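Local atomic coordinates of putative O-GlcNAcase nagJ (PDB entry 6PV5), a protein that probably acts as a family 84 glycoside hydrolase with hexosaminidase activity, removing N-acetylhexosamine units from glycans. Residues K570-I574 with D589-G593; A70-A74 with N254-V258; F360-D365 with V394-K398; G418-D422 with T495-D499. All coordinates share one frame; numbering follows the deposited sequence.

Contact 1 of 4, residues K570-I574 with D589-G593; sequences KSIEI and DNFEG
K570 reaches across to D589 and E592, and its ammonium group sits among three carboxylates. The chain leaves with CG anti to the backbone N (chi1 -174°), then bends twice, at chi2 and chi3, which carries NZ up beside D589. There K570 NZ bonds D589 OD1 at 3.1 Å from 38° above the carboxylate plane; the two side chains cross at about a right angle. E592 OE1 is also approached from above its plane, 2.8 Å from K570 NZ. E573, on the lysine's own helix, supplies the third salt bridge through OE1, met on the syn side; at 2.5 Å between K570 NZ and E573 OE1 its exact length is doubtful. The segments 570-574 and 589-593, on helices 548-579 and 583-601, run nearly antiparallel, with 154° between their directions and axes 9.1 Å apart, in the helical region resembling a hyaluronidase post-catalytic domain. E573 OE1 and D589 OD1 are two acceptors only 3.2 Å apart, a repulsion the shared lysine probably offsets. Beside this network, K570 CG rests 3.7 Å from G593 CA. I574 and D589 lie alongside one another, pointing opposite ways, and I574 CD1 ends 3.7 Å from N590 CA, with V619 of helix 612-619 also touching I574.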
# COMPACT_ATOMS: atom_id res chain seq x y z
N LYS A 570 -30.43 -8.43 19.18
CA LYS A 570 -31.88 -8.54 19.11
C LYS A 570 -32.30 -9.72 18.23
O LYS A 570 -33.24 -10.43 18.57
CB LYS A 570 -32.53 -7.25 18.61
CG LYS A 570 -34.06 -7.23 18.63
CD LYS A 570 -34.66 -7.42 20.02
CE LYS A 570 -34.14 -6.42 21.03
NZ LYS A 570 -34.64 -6.76 22.38
N SER A 571 -31.58 -9.95 17.12
CA SER A 571 -31.89 -11.06 16.24
C SER A 571 -31.75 -12.39 16.97
O SER A 571 -32.55 -13.30 16.74
CB SER A 571 -31.08 -11.02 14.97
OG SER A 571 -31.31 -9.81 14.27
N ILE A 572 -30.72 -12.52 17.82
CA ILE A 572 -30.55 -13.74 18.59
C ILE A 572 -31.77 -13.92 19.49
O ILE A 572 -32.35 -15.00 19.54
CB ILE A 572 -29.21 -13.74 19.37
CG1 ILE A 572 -28.02 -13.99 18.45
CG2 ILE A 572 -29.25 -14.76 20.51
CD1 ILE A 572 -26.69 -13.73 19.11
N GLU A 573 -32.17 -12.83 20.16
CA GLU A 573 -33.31 -12.91 21.07
C GLU A 573 -34.55 -13.40 20.33
O GLU A 573 -35.26 -14.24 20.86
CB GLU A 573 -33.60 -11.55 21.71
CG GLU A 573 -32.65 -11.21 22.83
CD GLU A 573 -32.90 -9.82 23.38
OE1 GLU A 573 -33.83 -9.12 22.88
OE2 GLU A 573 -32.19 -9.42 24.31
N ILE A 574 -34.77 -12.89 19.10
CA ILE A 574 -35.92 -13.25 18.28
C ILE A 574 -35.87 -14.75 17.99
O ILE A 574 -36.89 -15.43 18.13
CB ILE A 574 -36.00 -12.43 16.97
CG1 ILE A 574 -36.31 -10.95 17.23
CG2 ILE A 574 -36.99 -13.04 15.98
CD1 ILE A 574 -36.08 -10.04 16.02
N ASP A 589 -39.74 -8.34 20.65
CA ASP A 589 -38.37 -8.34 20.16
C ASP A 589 -38.35 -8.08 18.66
O ASP A 589 -37.56 -7.29 18.16
CB ASP A 589 -37.69 -9.67 20.49
CG ASP A 589 -37.36 -9.81 21.96
OD1 ASP A 589 -37.00 -8.79 22.59
OD2 ASP A 589 -37.44 -10.96 22.45
N ASN A 590 -39.25 -8.74 17.94
CA ASN A 590 -39.45 -8.51 16.53
C ASN A 590 -39.66 -7.03 16.25
O ASN A 590 -39.07 -6.48 15.32
CB ASN A 590 -40.57 -9.38 15.99
CG ASN A 590 -40.50 -9.48 14.48
OD1 ASN A 590 -39.53 -9.98 13.93
ND2 ASN A 590 -41.52 -8.95 13.81
N PHE A 591 -40.49 -6.37 17.06
CA PHE A 591 -40.79 -4.96 16.92
C PHE A 591 -39.54 -4.12 17.19
O PHE A 591 -39.25 -3.17 16.46
CB PHE A 591 -41.94 -4.55 17.85
CG PHE A 591 -42.40 -3.13 17.69
CD1 PHE A 591 -43.32 -2.78 16.70
CD2 PHE A 591 -41.90 -2.12 18.51
CE1 PHE A 591 -43.73 -1.46 16.54
CE2 PHE A 591 -42.31 -0.80 18.34
CZ PHE A 591 -43.22 -0.48 17.36
N GLU A 592 -38.80 -4.43 18.25
CA GLU A 592 -37.57 -3.71 18.52
C GLU A 592 -36.56 -3.92 17.39
O GLU A 592 -35.81 -3.01 17.07
CB GLU A 592 -37.00 -4.11 19.88
CG GLU A 592 -37.88 -3.69 21.05
CD GLU A 592 -37.63 -4.38 22.39
OE1 GLU A 592 -37.17 -5.54 22.40
OE2 GLU A 592 -37.93 -3.75 23.43
N GLY A 593 -36.56 -5.12 16.79
CA GLY A 593 -35.62 -5.46 15.73
C GLY A 593 -35.89 -4.68 14.46
O GLY A 593 -34.96 -4.21 13.79

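Contact 2 of 4, residues A70-A74 with N254-V258; sequences ADTYA and NENKV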
# COMPACT_ATOMS: atom_id res chain seq x y z
N ALA A 70 29.12 8.47 3.80
CA ALA A 70 27.84 7.78 3.75
C ALA A 70 26.73 8.71 3.24
O ALA A 70 26.87 9.94 3.30
CB ALA A 70 27.52 7.20 5.10
N ASP A 71 25.63 8.11 2.76
CA ASP A 71 24.48 8.84 2.23
C ASP A 71 24.06 9.91 3.23
O ASP A 71 23.82 9.61 4.40
CB ASP A 71 23.30 7.91 1.92
CG ASP A 71 22.00 8.65 1.61
OD1 ASP A 71 21.89 9.27 0.52
OD2 ASP A 71 21.10 8.61 2.47
N THR A 72 23.95 11.16 2.74
CA THR A 72 23.48 12.28 3.55
C THR A 72 22.33 11.83 4.44
O THR A 72 22.39 11.98 5.66
CB THR A 72 23.09 13.48 2.67
N TYR A 73 21.30 11.24 3.81
CA TYR A 73 20.05 10.97 4.49
C TYR A 73 20.19 9.78 5.44
O TYR A 73 19.87 9.90 6.62
CB TYR A 73 18.92 10.83 3.48
CG TYR A 73 18.75 12.01 2.56
CD1 TYR A 73 18.83 11.85 1.18
CD2 TYR A 73 18.50 13.28 3.06
CE1 TYR A 73 18.66 12.92 0.31
CE2 TYR A 73 18.33 14.36 2.20
CZ TYR A 73 18.41 14.18 0.83
OH TYR A 73 18.24 15.23 -0.02
N ALA A 74 20.72 8.66 4.94
CA ALA A 74 20.97 7.51 5.80
C ALA A 74 21.68 7.96 7.07
O ALA A 74 21.36 7.50 8.16
CB ALA A 74 21.75 6.46 5.06
N ASN A 254 12.52 13.11 -2.02
CA ASN A 254 13.95 12.89 -2.15
C ASN A 254 14.56 12.51 -0.81
O ASN A 254 15.32 11.55 -0.71
CB ASN A 254 14.67 14.12 -2.72
CG ASN A 254 14.31 14.43 -4.15
OD1 ASN A 254 13.72 13.60 -4.85
ND2 ASN A 254 14.66 15.62 -4.61
N GLU A 255 14.24 13.27 0.24
CA GLU A 255 14.81 13.00 1.55
C GLU A 255 14.40 11.62 2.06
O GLU A 255 15.06 11.08 2.94
CB GLU A 255 14.41 14.08 2.54
CG GLU A 255 15.05 15.42 2.22
CD GLU A 255 14.46 16.61 2.94
OE1 GLU A 255 14.00 16.42 4.09
OE2 GLU A 255 14.45 17.72 2.36
N ASN A 256 13.33 11.04 1.47
CA ASN A 256 12.76 9.80 1.99
C ASN A 256 13.09 8.59 1.11
O ASN A 256 12.65 7.48 1.41
CB ASN A 256 11.27 9.95 2.27
CG ASN A 256 11.03 10.66 3.59
OD1 ASN A 256 11.25 10.09 4.65
ND2 ASN A 256 10.61 11.91 3.52
N LYS A 257 13.87 8.82 0.05
CA LYS A 257 14.25 7.78 -0.89
C LYS A 257 12.99 7.30 -1.61
O LYS A 257 12.85 6.12 -1.90
CB LYS A 257 15.00 6.64 -0.21
CG LYS A 257 16.36 7.01 0.38
CD LYS A 257 17.29 7.70 -0.61
CE LYS A 257 18.72 7.77 -0.12
NZ LYS A 257 19.53 8.66 -0.98
N VAL A 258 12.11 8.25 -1.90
CA VAL A 258 10.88 7.96 -2.61
C VAL A 258 10.93 8.69 -3.94
O VAL A 258 11.02 9.91 -3.95
CB VAL A 258 9.63 8.40 -1.80
CG1 VAL A 258 8.37 8.30 -2.63
CG2 VAL A 258 9.49 7.63 -0.50
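Y73 lays one ring face on the backbone of E255, while K257 arrives at the ring's edge on its way to D71. The evidence for a CH-pi contact is direct: E255 CA stands 3.8 Å from the centroid of the Y73 ring, just 9° off the ring normal, and so over the centre. The E255 side chain crosses the tyrosine at about a right angle, with E255 CG 3.4 Å from Y73 CE2, so the contact here is made by methylene and not by carboxylate. K257 bends at chi2 (-53°) and is extended beyond it, which sends its ammonium group past the ring in the ring plane, with NZ 3.9 Å from Y73 CD1. The same nitrogen forms a salt bridge with D71, K257 NZ to D71 OD1 being 2.9 Å. It meets that oxygen 45° out of the carboxylate plane, while the other oxygen, OD2, accepts the capping bond from A74 N, nearly straight but suspiciously short. E152 lies close to D71 OD1 with like charge, so the lysine probably eases that repulsion as well; F156 of helix 152-163 packs on both Y73 and K257. Two helix termini are thus joined: D71 is the N-cap of helix 72-82 in the N-terminal domain, and K257, with positive phi, closes a Schellman motif after helix 243-255 of the catalytic barrel.

Contact 3 of 4, residues F360-D365 with V394-K398; sequences FAETLD and VYNRK
V394 meets A361 mainly through its backbone: the carbonyl oxygen V394 O lies 3.9 Å from A361 CB, with the valine's CG1 branch at the margin of the same methyl. Y395 follows and offers a ring face to that methyl. A361 CB stands 3.9 Å from the centroid of the Y395 ring, 17° off its normal and displaced toward the rim, a CH-pi contact. The tyrosine's far end then comes to the edge of F360, where Y395 OH is 3.4 Å from F360 CD2 and lies near the phenylalanine ring plane. P339 and V370 also touch the Y395 side chain. The two segments end successive outer helices of a (beta/alpha)8 barrel: helix 355-363 runs out before strand 369-372, and helix 385-395 before strand 399-403, so the contact belongs to the face of the barrel where the strands begin. At N396 the chain turns with positive phi, and R397 then faces back across the gap. Its CG sits between the backbone N and the carbonyl carbon (chi1 70°), and a bend at chi3 lets the guanidinium gather carbonyls from both segments. R397 NE donates almost straight to Y395 O at 2.8 Å. R397 NH2 bonds L364 O at 2.9 Å, in the guanidinium plane but above that of the carbonyl. The bond from R397 NH1 to D365 O, 2.7 Å, is more bent, at 137°, and the same nitrogen serves I368 O. L364 CD2 packs 3.7 Å from R397 NH1.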
# COMPACT_ATOMS: atom_id res chain seq x y z
N PHE A 360 0.45 -1.76 -29.92
CA PHE A 360 1.09 -1.05 -28.83
C PHE A 360 2.31 -1.83 -28.34
O PHE A 360 3.40 -1.26 -28.22
CB PHE A 360 0.09 -0.66 -27.73
CG PHE A 360 0.65 0.22 -26.64
CD1 PHE A 360 0.76 1.59 -26.81
CD2 PHE A 360 1.07 -0.32 -25.42
CE1 PHE A 360 1.29 2.39 -25.79
CE2 PHE A 360 1.58 0.48 -24.41
CZ PHE A 360 1.68 1.84 -24.59
N ALA A 361 2.13 -3.13 -28.05
CA ALA A 361 3.19 -3.93 -27.45
C ALA A 361 4.35 -4.15 -28.43
O ALA A 361 5.51 -4.14 -28.03
CB ALA A 361 2.64 -5.24 -26.95
N GLU A 362 4.03 -4.39 -29.70
CA GLU A 362 5.04 -4.68 -30.71
C GLU A 362 5.90 -3.45 -30.96
O GLU A 362 7.10 -3.58 -31.11
CB GLU A 362 4.38 -5.13 -32.02
N THR A 363 5.28 -2.25 -30.96
CA THR A 363 6.00 -1.01 -31.22
C THR A 363 6.84 -0.55 -30.04
O THR A 363 7.88 0.07 -30.25
CB THR A 363 5.04 0.10 -31.62
OG1 THR A 363 4.22 -0.46 -32.64
CG2 THR A 363 5.71 1.35 -32.14
N LEU A 364 6.41 -0.81 -28.80
CA LEU A 364 6.93 -0.08 -27.64
C LEU A 364 8.29 -0.62 -27.21
O LEU A 364 8.41 -1.82 -27.01
CB LEU A 364 5.92 -0.23 -26.49
CG LEU A 364 6.22 0.59 -25.23
CD1 LEU A 364 6.01 2.07 -25.51
CD2 LEU A 364 5.36 0.14 -24.05
N ASP A 365 9.27 0.28 -26.98
CA ASP A 365 10.59 -0.09 -26.49
C ASP A 365 10.52 -0.86 -25.17
O ASP A 365 9.87 -0.44 -24.21
CB ASP A 365 11.43 1.15 -26.13
CG ASP A 365 11.86 2.07 -27.26
OD1 ASP A 365 11.69 1.69 -28.45
OD2 ASP A 365 12.40 3.16 -26.94
N VAL A 394 2.94 -11.30 -23.73
CA VAL A 394 2.53 -10.47 -24.86
C VAL A 394 3.46 -9.26 -24.95
O VAL A 394 3.77 -8.83 -26.06
CB VAL A 394 1.05 -10.05 -24.73
CG1 VAL A 394 0.64 -9.06 -25.80
CG2 VAL A 394 0.12 -11.27 -24.73
N TYR A 395 3.89 -8.72 -23.80
CA TYR A 395 4.62 -7.46 -23.74
C TYR A 395 6.13 -7.70 -23.76
O TYR A 395 6.90 -6.74 -23.87
CB TYR A 395 4.18 -6.63 -22.52
CG TYR A 395 3.05 -5.68 -22.83
CD1 TYR A 395 1.72 -6.05 -22.65
CD2 TYR A 395 3.31 -4.40 -23.31
CE1 TYR A 395 0.69 -5.17 -22.96
CE2 TYR A 395 2.30 -3.52 -23.61
CZ TYR A 395 0.98 -3.91 -23.45
OH TYR A 395 -0.02 -3.04 -23.78
N ASN A 396 6.55 -8.96 -23.60
CA ASN A 396 7.96 -9.31 -23.75
C ASN A 396 8.79 -8.60 -22.67
O ASN A 396 9.91 -8.18 -22.95
CB ASN A 396 8.48 -8.95 -25.15
CG ASN A 396 7.88 -9.86 -26.20
OD1 ASN A 396 8.09 -11.07 -26.15
ND2 ASN A 396 7.11 -9.29 -27.12
N ARG A 397 8.21 -8.46 -21.47
CA ARG A 397 8.85 -7.76 -20.36
C ARG A 397 8.05 -8.03 -19.09
O ARG A 397 6.87 -8.38 -19.14
CB ARG A 397 8.92 -6.25 -20.63
CG ARG A 397 7.56 -5.56 -20.57
CD ARG A 397 7.49 -4.18 -21.18
NE ARG A 397 7.42 -4.27 -22.62
CZ ARG A 397 7.71 -3.27 -23.45
NH1 ARG A 397 8.10 -2.09 -22.98
NH2 ARG A 397 7.61 -3.44 -24.76
N LYS A 398 8.73 -7.88 -17.95
CA LYS A 398 8.09 -7.87 -16.65
C LYS A 398 7.13 -6.68 -16.54
O LYS A 398 7.46 -5.55 -16.86
CB LYS A 398 9.14 -7.86 -15.55
CG LYS A 398 9.81 -9.20 -15.31
CD LYS A 398 10.65 -9.15 -14.06
CE LYS A 398 11.28 -10.47 -13.68
NZ LYS A 398 11.55 -10.50 -12.23

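Contact 4 of 4, residues G418-D422 with T495-D499; sequences GPIYD and TGRPD
Two loop segments come closest where Y421 CA and G496 CA are 5.6 Å apart, and no direct hydrogen bond links them. The first belongs to the connection after the seventh strand (399-403) of the (beta/alpha)8 barrel, before the eighth; the second lies in the loop leading into helix 501-515, so the contact joins the barrel to the approach of the C-terminal helical region. Y421 carries it, laying a ring face on the peptide chain. R497 CA is 3.6 Å from the centroid of the Y421 ring and 13° off the normal, a CH-pi contact over the centre. Further along the ring, P498 CD approaches Y421 CE2 at 3.9 Å, and its proline crosses the tyrosine at about a right angle. R497 holds CG anti to its N (chi1 171°) and stays extended to NE, which carries its head beyond the ring. The guanidinium plane is 79° from that of the ring, so no stack forms; instead it bonds N488 and makes a salt bridge with E465. On the way, R497 CD passes 4.1 Å from P419 CD. G496 has a positive phi, a backbone shape that would jam a side chain against the preceding carbonyl oxygen, where the tyrosine lies against it. Water bridges the two loops. Water 2 donates to Y421 O at 2.7 Å and to the side-chain T495 OG1 at 2.9 Å, the latter hydroxyl also being bonded to P379 O. Water 1 links backbone to backbone, donating to P419 O (2.6 Å) and accepting from R497 N (2.9 Å).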
# COMPACT_ATOMS: atom_id res chain seq x y z
N GLY A 418 -8.69 -3.84 4.79
CA GLY A 418 -8.06 -5.16 4.85
C GLY A 418 -6.64 -5.23 4.26
O GLY A 418 -6.13 -4.27 3.67
N PRO A 419 -5.98 -6.41 4.35
CA PRO A 419 -4.66 -6.59 3.75
C PRO A 419 -4.77 -6.81 2.24
O PRO A 419 -5.80 -7.27 1.74
CB PRO A 419 -4.14 -7.87 4.44
CG PRO A 419 -5.41 -8.66 4.67
CD PRO A 419 -6.45 -7.62 5.05
N ILE A 420 -3.71 -6.44 1.52
CA ILE A 420 -3.49 -6.89 0.15
C ILE A 420 -3.70 -8.41 0.13
O ILE A 420 -3.12 -9.14 0.91
CB ILE A 420 -2.06 -6.52 -0.29
CG1 ILE A 420 -1.80 -5.01 -0.19
CG2 ILE A 420 -1.76 -7.08 -1.68
CD1 ILE A 420 -2.83 -4.12 -0.86
N TYR A 421 -4.54 -8.89 -0.77
CA TYR A 421 -5.04 -10.25 -0.60
C TYR A 421 -5.09 -10.95 -1.95
O TYR A 421 -5.47 -10.31 -2.94
CB TYR A 421 -6.45 -10.18 0.01
CG TYR A 421 -6.97 -11.48 0.59
CD1 TYR A 421 -6.57 -11.94 1.83
CD2 TYR A 421 -7.88 -12.25 -0.12
CE1 TYR A 421 -7.06 -13.12 2.37
CE2 TYR A 421 -8.37 -13.44 0.39
CZ TYR A 421 -7.96 -13.87 1.63
OH TYR A 421 -8.46 -15.04 2.12
N ASP A 422 -4.71 -12.24 -1.99
CA ASP A 422 -4.85 -13.10 -3.16
C ASP A 422 -3.91 -12.64 -4.28
O ASP A 422 -4.20 -12.82 -5.45
CB ASP A 422 -6.27 -13.07 -3.75
CG ASP A 422 -7.30 -13.98 -3.08
OD1 ASP A 422 -6.88 -14.95 -2.40
OD2 ASP A 422 -8.54 -13.70 -3.27
N THR A 495 -12.93 -6.36 -4.45
CA THR A 495 -11.84 -7.30 -4.26
C THR A 495 -11.50 -7.21 -2.78
O THR A 495 -12.06 -6.35 -2.10
CB THR A 495 -10.65 -6.99 -5.18
OG1 THR A 495 -9.73 -8.08 -5.13
CG2 THR A 495 -9.95 -5.70 -4.83
N GLY A 496 -10.60 -8.07 -2.30
CA GLY A 496 -10.16 -7.97 -0.92
C GLY A 496 -10.47 -9.25 -0.15
O GLY A 496 -11.22 -10.10 -0.62
N ARG A 497 -9.87 -9.39 1.02
CA ARG A 497 -10.23 -10.46 1.94
C ARG A 497 -11.73 -10.41 2.21
O ARG A 497 -12.29 -9.33 2.44
CB ARG A 497 -9.43 -10.24 3.24
CG ARG A 497 -9.82 -11.13 4.42
CD ARG A 497 -9.32 -10.47 5.69
NE ARG A 497 -9.55 -11.18 6.95
CZ ARG A 497 -10.60 -11.00 7.76
NH1 ARG A 497 -10.68 -11.68 8.89
NH2 ARG A 497 -11.57 -10.15 7.44
N PRO A 498 -12.45 -11.57 2.19
CA PRO A 498 -13.87 -11.60 2.56
C PRO A 498 -14.09 -11.11 4.00
O PRO A 498 -13.26 -11.36 4.87
CB PRO A 498 -14.26 -13.09 2.40
CG PRO A 498 -13.22 -13.59 1.39
CD PRO A 498 -11.93 -12.90 1.82
N ASP A 499 -15.19 -10.40 4.23
CA ASP A 499 -15.50 -9.84 5.54
C ASP A 499 -15.81 -10.98 6.52
O ASP A 499 -16.43 -11.97 6.12
CB ASP A 499 -16.78 -9.01 5.48
CG ASP A 499 -16.69 -7.73 4.66
OD1 ASP A 499 -15.56 -7.21 4.49
OD2 ASP A 499 -17.77 -7.24 4.23
O HOH W 1 -8.35 -7.10 1.93
O HOH W 2 -7.71 -8.74 -3.13
O HOH W 3 -9.58 -10.70 -3.61

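In the fold
From the N terminus the contacts close strictly in series, and none nests in or crosses another. Contact 2 closes first and spans the longest loop, with 179 residues between its segments; it ties the N-terminal domain to the turn from helix 243-255 into the barrel's third strand. Contact 3 then closes a short loop within the barrel, containing strand 369-372, and contact 4 one of 72 residues that includes the barrel's last strand. Contact 1 comes last, with 14 residues between its segments, mostly the facing helix ends, closing the hairpin of helices 548-579 and 583-601 in the C-terminal helical region. Contacts 1 and 3 lie on opposite sides of the chain's centre, their centres about 60 Å apart, whereas contact 4 lies closest to that centre.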